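Local coordinates for response regulator FixJ (Bradyrhizobium japonicum, PDB 5XSO), which induces, when activated by FixL, expression of nifA, required for activation of nif and fix genes, and of fixK, required for FixN activation, at residues Q144-R149 with T193-N198; N31-S36 with D120-M125; I89-G94 with L107-F112. One frame throughout, in Å; residues are numbered along the deposited sequence.

Contact 1: residues Q144-R149 with T193-N198; sequences QDIAAR and TKMQAN. With FMT (formic acid), chain I.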
loop_
_atom_site.group_PDB
_atom_site.type_symbol
_atom_site.label_atom_id
_atom_site.label_comp_id
_atom_site.label_asym_id
_atom_site.label_seq_id
_atom_site.Cartn_x
_atom_site.Cartn_y
_atom_site.Cartn_z
ATOM N N GLN A 144 3.270 3.864 -9.773
ATOM C CA GLN A 144 2.678 5.187 -9.844
ATOM C C GLN A 144 2.883 5.802 -11.215
ATOM O O GLN A 144 2.026 6.565 -11.680
ATOM C CB GLN A 144 3.240 6.075 -8.746
ATOM C CG GLN A 144 2.608 5.781 -7.327
ATOM C CD GLN A 144 1.173 5.165 -7.400
ATOM O OE1 GLN A 144 0.992 3.951 -7.222
ATOM N NE2 GLN A 144 0.162 6.011 -7.679
ATOM N N ASP A 145 3.999 5.478 -11.888
ATOM C CA ASP A 145 4.162 5.958 -13.255
ATOM C C ASP A 145 3.091 5.350 -14.161
ATOM O O ASP A 145 2.481 6.064 -14.958
ATOM C CB ASP A 145 5.563 5.657 -13.801
ATOM C CG ASP A 145 5.825 6.355 -15.165
ATOM O OD1 ASP A 145 6.262 7.534 -15.169
ATOM O OD2 ASP A 145 5.558 5.739 -16.233
ATOM N N ILE A 146 2.822 4.051 -14.011
ATOM C CA ILE A 146 1.813 3.390 -14.834
ATOM C C ILE A 146 0.439 3.998 -14.585
ATOM O O ILE A 146 -0.317 4.277 -15.528
ATOM C CB ILE A 146 1.818 1.876 -14.570
ATOM C CG1 ILE A 146 3.109 1.256 -15.108
ATOM C CG2 ILE A 146 0.601 1.195 -15.220
ATOM C CD1 ILE A 146 3.314 -0.160 -14.674
ATOM N N ALA A 147 0.093 4.205 -13.313
ATOM C CA ALA A 147 -1.184 4.836 -12.997
ATOM C C ALA A 147 -1.285 6.211 -13.636
ATOM O O ALA A 147 -2.364 6.617 -14.098
ATOM C CB ALA A 147 -1.354 4.952 -11.470
ATOM N N ALA A 148 -0.185 6.965 -13.630
ATOM C CA ALA A 148 -0.205 8.259 -14.283
ATOM C C ALA A 148 -0.503 8.096 -15.770
ATOM O O ALA A 148 -1.251 8.899 -16.349
ATOM C CB ALA A 148 1.122 8.977 -14.092
ATOM N N ARG A 149 0.107 7.085 -16.402
ATOM C CA ARG A 149 -0.147 6.825 -17.816
ATOM C C ARG A 149 -1.622 6.534 -18.035
ATOM O O ARG A 149 -2.244 7.082 -18.951
ATOM C CB ARG A 149 0.711 5.654 -18.302
ATOM C CG ARG A 149 2.188 6.003 -18.445
ATOM C CD ARG A 149 2.974 4.787 -18.977
ATOM N NE ARG A 149 4.183 4.557 -18.200
ATOM C CZ ARG A 149 4.946 3.461 -18.268
ATOM N NH1 ARG A 149 4.646 2.474 -19.121
ATOM N NH2 ARG A 149 6.027 3.352 -17.488
ATOM N N THR A 193 0.659 4.460 -27.364
ATOM C CA THR A 193 1.679 5.505 -27.146
ATOM C C THR A 193 1.676 6.022 -25.705
ATOM O O THR A 193 2.741 6.148 -25.071
ATOM C CB THR A 193 1.459 6.662 -28.138
ATOM O OG1 THR A 193 1.565 6.148 -29.460
ATOM C CG2 THR A 193 2.550 7.773 -27.960
ATOM N N LYS A 194 0.489 6.318 -25.161
ATOM C CA LYS A 194 0.410 6.874 -23.822
ATOM C C LYS A 194 0.816 5.843 -22.782
ATOM O O LYS A 194 1.484 6.179 -21.798
ATOM C CB LYS A 194 -1.018 7.369 -23.548
ATOM C CG LYS A 194 -1.387 8.679 -24.247
ATOM C CD LYS A 194 -2.792 9.088 -23.851
ATOM C CE LYS A 194 -3.162 10.489 -24.467
ATOM N NZ LYS A 194 -4.562 10.923 -24.047
ATOM N N MET A 195 0.492 4.579 -23.018
ATOM C CA MET A 195 0.873 3.524 -22.094
ATOM C C MET A 195 2.297 3.022 -22.314
ATOM O O MET A 195 2.831 2.324 -21.442
ATOM C CB MET A 195 -0.098 2.348 -22.192
ATOM C CG MET A 195 -1.512 2.620 -21.743
ATOM S SD MET A 195 -1.643 3.294 -20.054
ATOM C CE MET A 195 -0.872 1.918 -19.244
ATOM N N GLN A 196 2.907 3.385 -23.431
ATOM C CA GLN A 196 4.211 2.849 -23.858
ATOM C C GLN A 196 4.165 1.328 -23.916
ATOM O O GLN A 196 5.014 0.617 -23.345
ATOM C CB GLN A 196 5.329 3.357 -22.933
ATOM C CG GLN A 196 5.527 4.859 -23.232
ATOM C CD GLN A 196 6.163 5.098 -24.628
ATOM O OE1 GLN A 196 7.377 4.914 -24.790
ATOM N NE2 GLN A 196 5.341 5.544 -25.643
ATOM N N ALA A 197 3.104 0.809 -24.545
ATOM C CA ALA A 197 2.922 -0.636 -24.690
ATOM C C ALA A 197 3.235 -0.993 -26.142
ATOM O O ALA A 197 2.785 -0.293 -27.061
ATOM C CB ALA A 197 1.482 -1.063 -24.337
ATOM N N ASN A 198 3.958 -2.079 -26.346
ATOM C CA ASN A 198 4.377 -2.519 -27.680
ATOM C C ASN A 198 3.485 -3.628 -28.242
ATOM O O ASN A 198 3.751 -4.142 -29.336
ATOM C CB ASN A 198 5.802 -3.018 -27.603
ATOM C CG ASN A 198 6.812 -1.914 -27.346
ATOM O OD1 ASN A 198 7.994 -2.250 -26.943
ATOM N ND2 ASN A 198 6.463 -0.698 -27.596
HETATM C C FMT I . -5.598 13.839 -24.296
HETATM O O1 FMT I . -5.993 13.811 -23.125
HETATM O O2 FMT I . -4.420 13.689 -24.641
HETATM O O HOH W 1 6.116 0.382 -20.803
#

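Contact 2: residues N31-S36 with D120-M125; sequences NFLLDS and DRLTAM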
loop_
_atom_site.group_PDB
_atom_site.type_symbol
_atom_site.label_atom_id
_atom_site.label_comp_id
_atom_site.label_asym_id
_atom_site.label_seq_id
_atom_site.Cartn_x
_atom_site.Cartn_y
_atom_site.Cartn_z
ATOM N N ASN A 31 12.100 0.594 21.847
ATOM C CA ASN A 31 13.343 1.214 21.367
ATOM C C ASN A 31 14.496 0.252 21.653
ATOM O O ASN A 31 15.300 -0.084 20.769
ATOM C CB ASN A 31 13.526 2.579 22.068
ATOM C CG ASN A 31 14.309 3.635 21.222
ATOM O OD1 ASN A 31 14.726 3.377 20.101
ATOM N ND2 ASN A 31 14.533 4.829 21.808
ATOM N N PHE A 32 14.565 -0.222 22.887
ATOM C CA PHE A 32 15.706 -1.042 23.284
ATOM C C PHE A 32 15.715 -2.387 22.552
ATOM O O PHE A 32 16.744 -2.781 21.961
ATOM C CB PHE A 32 15.717 -1.234 24.801
ATOM C CG PHE A 32 17.033 -1.748 25.312
ATOM C CD1 PHE A 32 17.204 -3.118 25.557
ATOM C CD2 PHE A 32 18.126 -0.866 25.476
ATOM C CE1 PHE A 32 18.481 -3.598 26.027
ATOM C CE2 PHE A 32 19.421 -1.343 25.925
ATOM C CZ PHE A 32 19.564 -2.705 26.202
ATOM N N LEU A 33 14.606 -3.121 22.594
ATOM C CA LEU A 33 14.608 -4.464 22.017
ATOM C C LEU A 33 14.775 -4.461 20.493
ATOM O O LEU A 33 15.274 -5.438 19.924
ATOM C CB LEU A 33 13.308 -5.210 22.389
ATOM C CG LEU A 33 11.997 -4.928 21.649
ATOM C CD1 LEU A 33 11.821 -5.739 20.326
ATOM C CD2 LEU A 33 10.734 -5.230 22.584
ATOM N N LEU A 34 14.254 -3.450 19.792
ATOM C CA LEU A 34 14.416 -3.454 18.345
ATOM C C LEU A 34 15.879 -3.187 17.977
ATOM O O LEU A 34 16.404 -3.746 17.000
ATOM C CB LEU A 34 13.493 -2.396 17.746
ATOM C CG LEU A 34 11.987 -2.745 17.942
ATOM C CD1 LEU A 34 11.144 -1.512 17.526
ATOM C CD2 LEU A 34 11.639 -3.944 17.113
ATOM N N ASP A 35 16.537 -2.322 18.748
ATOM C CA ASP A 35 17.950 -2.067 18.485
ATOM C C ASP A 35 18.768 -3.334 18.680
ATOM O O ASP A 35 19.670 -3.629 17.882
ATOM C CB ASP A 35 18.483 -0.972 19.397
ATOM C CG ASP A 35 19.945 -0.645 19.063
ATOM O OD1 ASP A 35 20.215 -0.208 17.938
ATOM O OD2 ASP A 35 20.793 -0.949 19.901
ATOM N N SER A 36 18.473 -4.094 19.752
ATOM C CA SER A 36 19.204 -5.340 19.986
ATOM C C SER A 36 19.029 -6.322 18.845
ATOM O O SER A 36 19.931 -7.127 18.582
ATOM C CB SER A 36 18.814 -6.019 21.303
ATOM O OG SER A 36 18.853 -5.102 22.391
ATOM N N ASP A 120 10.989 -11.617 20.978
ATOM C CA ASP A 120 11.279 -12.348 19.746
ATOM C C ASP A 120 10.038 -12.588 18.916
ATOM O O ASP A 120 10.145 -12.787 17.692
ATOM C CB ASP A 120 11.932 -13.694 20.053
ATOM C CG ASP A 120 13.388 -13.581 20.456
ATOM O OD1 ASP A 120 14.024 -12.465 20.459
ATOM O OD2 ASP A 120 13.907 -14.655 20.822
ATOM N N ARG A 121 8.857 -12.637 19.552
ATOM C CA ARG A 121 7.635 -12.748 18.775
ATOM C C ARG A 121 7.424 -11.501 17.920
ATOM O O ARG A 121 7.004 -11.606 16.753
ATOM C CB ARG A 121 6.440 -12.974 19.705
ATOM C CG ARG A 121 5.120 -13.080 18.981
ATOM C CD ARG A 121 4.744 -14.469 18.749
ATOM N NE ARG A 121 3.294 -14.603 18.596
ATOM C CZ ARG A 121 2.667 -14.605 17.423
ATOM N NH1 ARG A 121 3.369 -14.469 16.304
ATOM N NH2 ARG A 121 1.340 -14.742 17.367
ATOM N N LEU A 122 7.699 -10.319 18.482
ATOM C CA LEU A 122 7.597 -9.091 17.689
ATOM C C LEU A 122 8.619 -9.099 16.560
ATOM O O LEU A 122 8.287 -8.802 15.411
ATOM C CB LEU A 122 7.824 -7.856 18.562
ATOM C CG LEU A 122 7.741 -6.506 17.845
ATOM C CD1 LEU A 122 6.433 -6.367 16.994
ATOM C CD2 LEU A 122 7.915 -5.388 18.910
ATOM N N THR A 123 9.884 -9.428 16.865
ATOM C CA THR A 123 10.885 -9.235 15.817
ATOM C C THR A 123 10.683 -10.247 14.688
ATOM O O THR A 123 10.811 -9.894 13.509
ATOM C CB THR A 123 12.314 -9.279 16.384
ATOM O OG1 THR A 123 12.490 -10.459 17.154
ATOM C CG2 THR A 123 12.629 -8.037 17.266
ATOM N N ALA A 124 10.259 -11.476 15.009
ATOM C CA ALA A 124 9.896 -12.427 13.958
ATOM C C ALA A 124 8.714 -11.936 13.131
ATOM O O ALA A 124 8.641 -12.175 11.917
ATOM C CB ALA A 124 9.545 -13.788 14.562
ATOM N N MET A 125 7.730 -11.315 13.777
ATOM C CA MET A 125 6.588 -10.820 13.026
ATOM C C MET A 125 7.004 -9.679 12.120
ATOM O O MET A 125 6.489 -9.550 11.002
ATOM C CB MET A 125 5.489 -10.386 14.001
ATOM C CG MET A 125 4.190 -9.885 13.373
ATOM S SD MET A 125 3.019 -9.501 14.732
ATOM C CE MET A 125 2.613 -11.135 15.299
#

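Contact 3: residues I89-G94 with L107-F112; sequences ILIMTG and LGAVDF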
loop_
_atom_site.group_PDB
_atom_site.type_symbol
_atom_site.label_atom_id
_atom_site.label_comp_id
_atom_site.label_asym_id
_atom_site.label_seq_id
_atom_site.Cartn_x
_atom_site.Cartn_y
_atom_site.Cartn_z
ATOM N N ILE A 89 1.736 -2.710 8.676
ATOM C CA ILE A 89 1.386 -2.236 10.012
ATOM C C ILE A 89 1.085 -3.416 10.949
ATOM O O ILE A 89 0.240 -4.272 10.639
ATOM C CB ILE A 89 0.184 -1.275 9.973
ATOM C CG1 ILE A 89 0.485 -0.088 9.043
ATOM C CG2 ILE A 89 -0.117 -0.813 11.422
ATOM C CD1 ILE A 89 -0.783 0.635 8.537
ATOM N N LEU A 90 1.748 -3.434 12.111
ATOM C CA LEU A 90 1.427 -4.361 13.192
ATOM C C LEU A 90 0.777 -3.589 14.346
ATOM O O LEU A 90 1.205 -2.470 14.678
ATOM C CB LEU A 90 2.705 -5.051 13.727
ATOM C CG LEU A 90 3.589 -5.671 12.647
ATOM C CD1 LEU A 90 4.835 -6.285 13.313
ATOM C CD2 LEU A 90 2.755 -6.780 11.897
ATOM N N ILE A 91 -0.236 -4.189 14.966
ATOM C CA ILE A 91 -1.038 -3.550 16.003
ATOM C C ILE A 91 -0.765 -4.242 17.327
ATOM O O ILE A 91 -0.897 -5.473 17.418
ATOM C CB ILE A 91 -2.542 -3.630 15.662
ATOM C CG1 ILE A 91 -2.834 -2.923 14.325
ATOM C CG2 ILE A 91 -3.370 -3.110 16.826
ATOM C CD1 ILE A 91 -2.558 -1.456 14.363
ATOM N N MET A 92 -0.369 -3.459 18.353
ATOM C CA MET A 92 -0.197 -3.927 19.724
ATOM C C MET A 92 -1.477 -3.638 20.504
ATOM O O MET A 92 -2.056 -2.565 20.362
ATOM C CB MET A 92 0.987 -3.238 20.433
ATOM C CG MET A 92 2.254 -3.353 19.653
ATOM S SD MET A 92 3.540 -2.515 20.630
ATOM C CE MET A 92 3.154 -0.837 20.167
ATOM N N THR A 93 -1.922 -4.587 21.323
ATOM C CA THR A 93 -3.241 -4.415 21.938
ATOM C C THR A 93 -3.309 -5.176 23.257
ATOM O O THR A 93 -2.735 -6.270 23.399
ATOM C CB THR A 93 -4.389 -4.900 20.996
ATOM O OG1 THR A 93 -5.662 -4.712 21.652
ATOM C CG2 THR A 93 -4.252 -6.405 20.637
ATOM N N GLY A 94 -4.047 -4.610 24.234
ATOM C CA GLY A 94 -4.467 -5.405 25.381
ATOM C C GLY A 94 -5.588 -6.365 24.969
ATOM O O GLY A 94 -6.182 -6.217 23.897
ATOM N N LEU A 107 -9.063 -3.847 7.707
ATOM C CA LEU A 107 -8.692 -2.677 6.919
ATOM C C LEU A 107 -7.284 -2.752 6.348
ATOM O O LEU A 107 -6.906 -1.861 5.572
ATOM C CB LEU A 107 -8.833 -1.404 7.758
ATOM C CG LEU A 107 -10.219 -1.036 8.312
ATOM C CD1 LEU A 107 -10.115 -0.037 9.448
ATOM C CD2 LEU A 107 -11.115 -0.474 7.204
ATOM N N GLY A 108 -6.494 -3.769 6.708
ATOM C CA GLY A 108 -5.216 -3.929 6.049
ATOM C C GLY A 108 -4.017 -4.143 6.963
ATOM O O GLY A 108 -2.930 -4.464 6.470
ATOM N N ALA A 109 -4.176 -3.989 8.267
ATOM C CA ALA A 109 -3.033 -4.284 9.141
ATOM C C ALA A 109 -2.591 -5.735 8.944
ATOM O O ALA A 109 -3.420 -6.639 8.724
ATOM C CB ALA A 109 -3.400 -4.042 10.613
ATOM N N VAL A 110 -1.274 -5.970 9.040
ATOM C CA VAL A 110 -0.738 -7.291 8.739
ATOM C C VAL A 110 -1.015 -8.288 9.874
ATOM O O VAL A 110 -1.400 -9.453 9.635
ATOM C CB VAL A 110 0.761 -7.148 8.431
ATOM C CG1 VAL A 110 1.475 -8.515 8.450
ATOM C CG2 VAL A 110 0.944 -6.396 7.088
ATOM N N ASP A 111 -0.862 -7.880 11.127
ATOM C CA ASP A 111 -1.049 -8.836 12.229
ATOM C C ASP A 111 -1.151 -7.999 13.512
ATOM O O ASP A 111 -1.023 -6.770 13.468
ATOM C CB ASP A 111 0.119 -9.857 12.225
ATOM C CG ASP A 111 -0.242 -11.215 12.856
ATOM O OD1 ASP A 111 -1.248 -11.312 13.577
ATOM O OD2 ASP A 111 0.530 -12.202 12.675
ATOM N N PHE A 112 -1.367 -8.662 14.653
ATOM C CA PHE A 112 -1.505 -7.986 15.932
ATOM C C PHE A 112 -0.749 -8.779 16.980
ATOM O O PHE A 112 -0.451 -9.976 16.798
ATOM C CB PHE A 112 -2.991 -7.817 16.323
ATOM C CG PHE A 112 -3.622 -9.112 16.765
ATOM C CD1 PHE A 112 -3.713 -9.432 18.104
ATOM C CD2 PHE A 112 -4.085 -10.031 15.820
ATOM C CE1 PHE A 112 -4.286 -10.649 18.506
ATOM C CE2 PHE A 112 -4.649 -11.259 16.230
ATOM C CZ PHE A 112 -4.739 -11.580 17.552
HETATM O O HOH W 2 -0.368 -3.294 6.766
#

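Contact 1: residues Q144-R149 with T193-N198
R149 NH1 is held by two acceptors, M195 O directly and a water. R149 NH1 donates to M195 O at 3.0 Å with an N-H...O angle of 154°. That oxygen lies at the guanidinium edge and near its plane, while the nitrogen stands 37° above the plane of the carbonyl. The water accepts from R149 NH1 at 3.1 Å and donates to Q196 O. The rest of the guanidinium turns back to its own helix: R149 NE and R149 NH2 both hold D145 OD2 at 2.7 Å, a side-on salt bridge to one oxygen, and I146 CG1 sits over one face. R149 CG lies beside the backbone N (chi1 -73°), 3.4 Å from K194 O, and R149 CB meets M195 SD at 3.8 Å. An alanine here would probably leave M195 O without this donor and D145 without its charged mate. Q196, with positive phi, is the C-prime residue of a Schellman motif ending helix 184-195, the helix that carries the end of the DNA-binding helix-turn-helix. The arginine ties that carbonyl-rich end to helix 140-152, and its charge, shared with D145, may partly offset the partial negative charge of these carbonyls.

Contact 2: residues N31-S36 with D120-M125
L33 and L122 meet with their side chains crossed at about a right angle, L33 CD1 touching L122 CD2 at 4.2 Å. Against T123 the same leucine runs differently: the two side chains slide past each other in opposite directions, bringing L33 CD1 to T123 CG2 at 3.9 Å. L122 CG is anti to its backbone N (chi1 -180°), which brings it nearer than its CB to L34 CD2. L34 CD2 adds a second methyl beside L33 CD1: it lies 3.7 Å from L33 CD1 and 4.2 Å from T123 CG2, and it reaches L122 CD2 more loosely at 4.4 Å. Two leucine methyls, in contact with each other, thus each touch both L122 and T123, and every approach is carbon to carbon. The short helix axes come no nearer than 10.4 Å and cross at -59°, consistent with contact through side-chain ends. This is where the first and last helices of the CheY-like receiver domain meet on one face of its parallel sheet. L34 also packs on V41 of strand 40-44 and L122 on L113 of strand 111-114, the two outermost strands, while T123 touches A37 and F39 in the loop after helix 24-36.

Contact 3: residues I89-G94 with L107-F112
I89 O accepts from V110 N at 2.8 Å, with an N-H...O angle of 151°. One step along, I91 N donates to D111 O at 3.1 Å (159°). I89 N finds its acceptor in a water at 2.9 Å, and that water donates in turn to G108 O, in the turn before the second strand. I91 O is approached by F112 CA at 3.0 Å, a CA-H...O contact, while backbone hydrogen bonding of I91 continues to L113. F112 N is taken within its own strand by D111 OD1 at 2.9 Å, and T93 OG1 donates to G94 O. On the other side of strand 89-93, L90 and M92 bond to residues of strand 61-65 and to V66. The I91 and L90 side chains go to opposite faces of the sheet: I91 CG1 lies on A109 CB at 3.9 Å, L90 CD2 on V110 CB at 4.0 Å. T93 and F112 correspond in position to the switch threonine and aromatic residue of CheY-like receivers, consistent with the same role. Two backbone bonds, with a water bridging the start, thus join the strands of a beta-alpha-beta unit, whereas T93 and F112 meet only by carbon contact, T93 CG2 obliquely against F112 CD1.

From the N terminus, helix 24-36 opens contact 2, which closes only on reaching helix 119-138, so its loop spans most of the receiver domain. Contact 3 opens and closes within that span, joining two strands that are consecutive in sequence, with helix 98-106 as the crossover between them. The two touch: M125 CG meets L90 CD1 at 3.7 Å, and L122 packs on the same leucine, so helix 119-138 ties the helix pair to the sheet. Contact 1 follows in series, binding helix 140-152 to the end of helix 184-195 in the DNA-binding part. Its centre lies about 41 Å from that of contact 2, and the helices 119-138 and 140-152 link them consecutively.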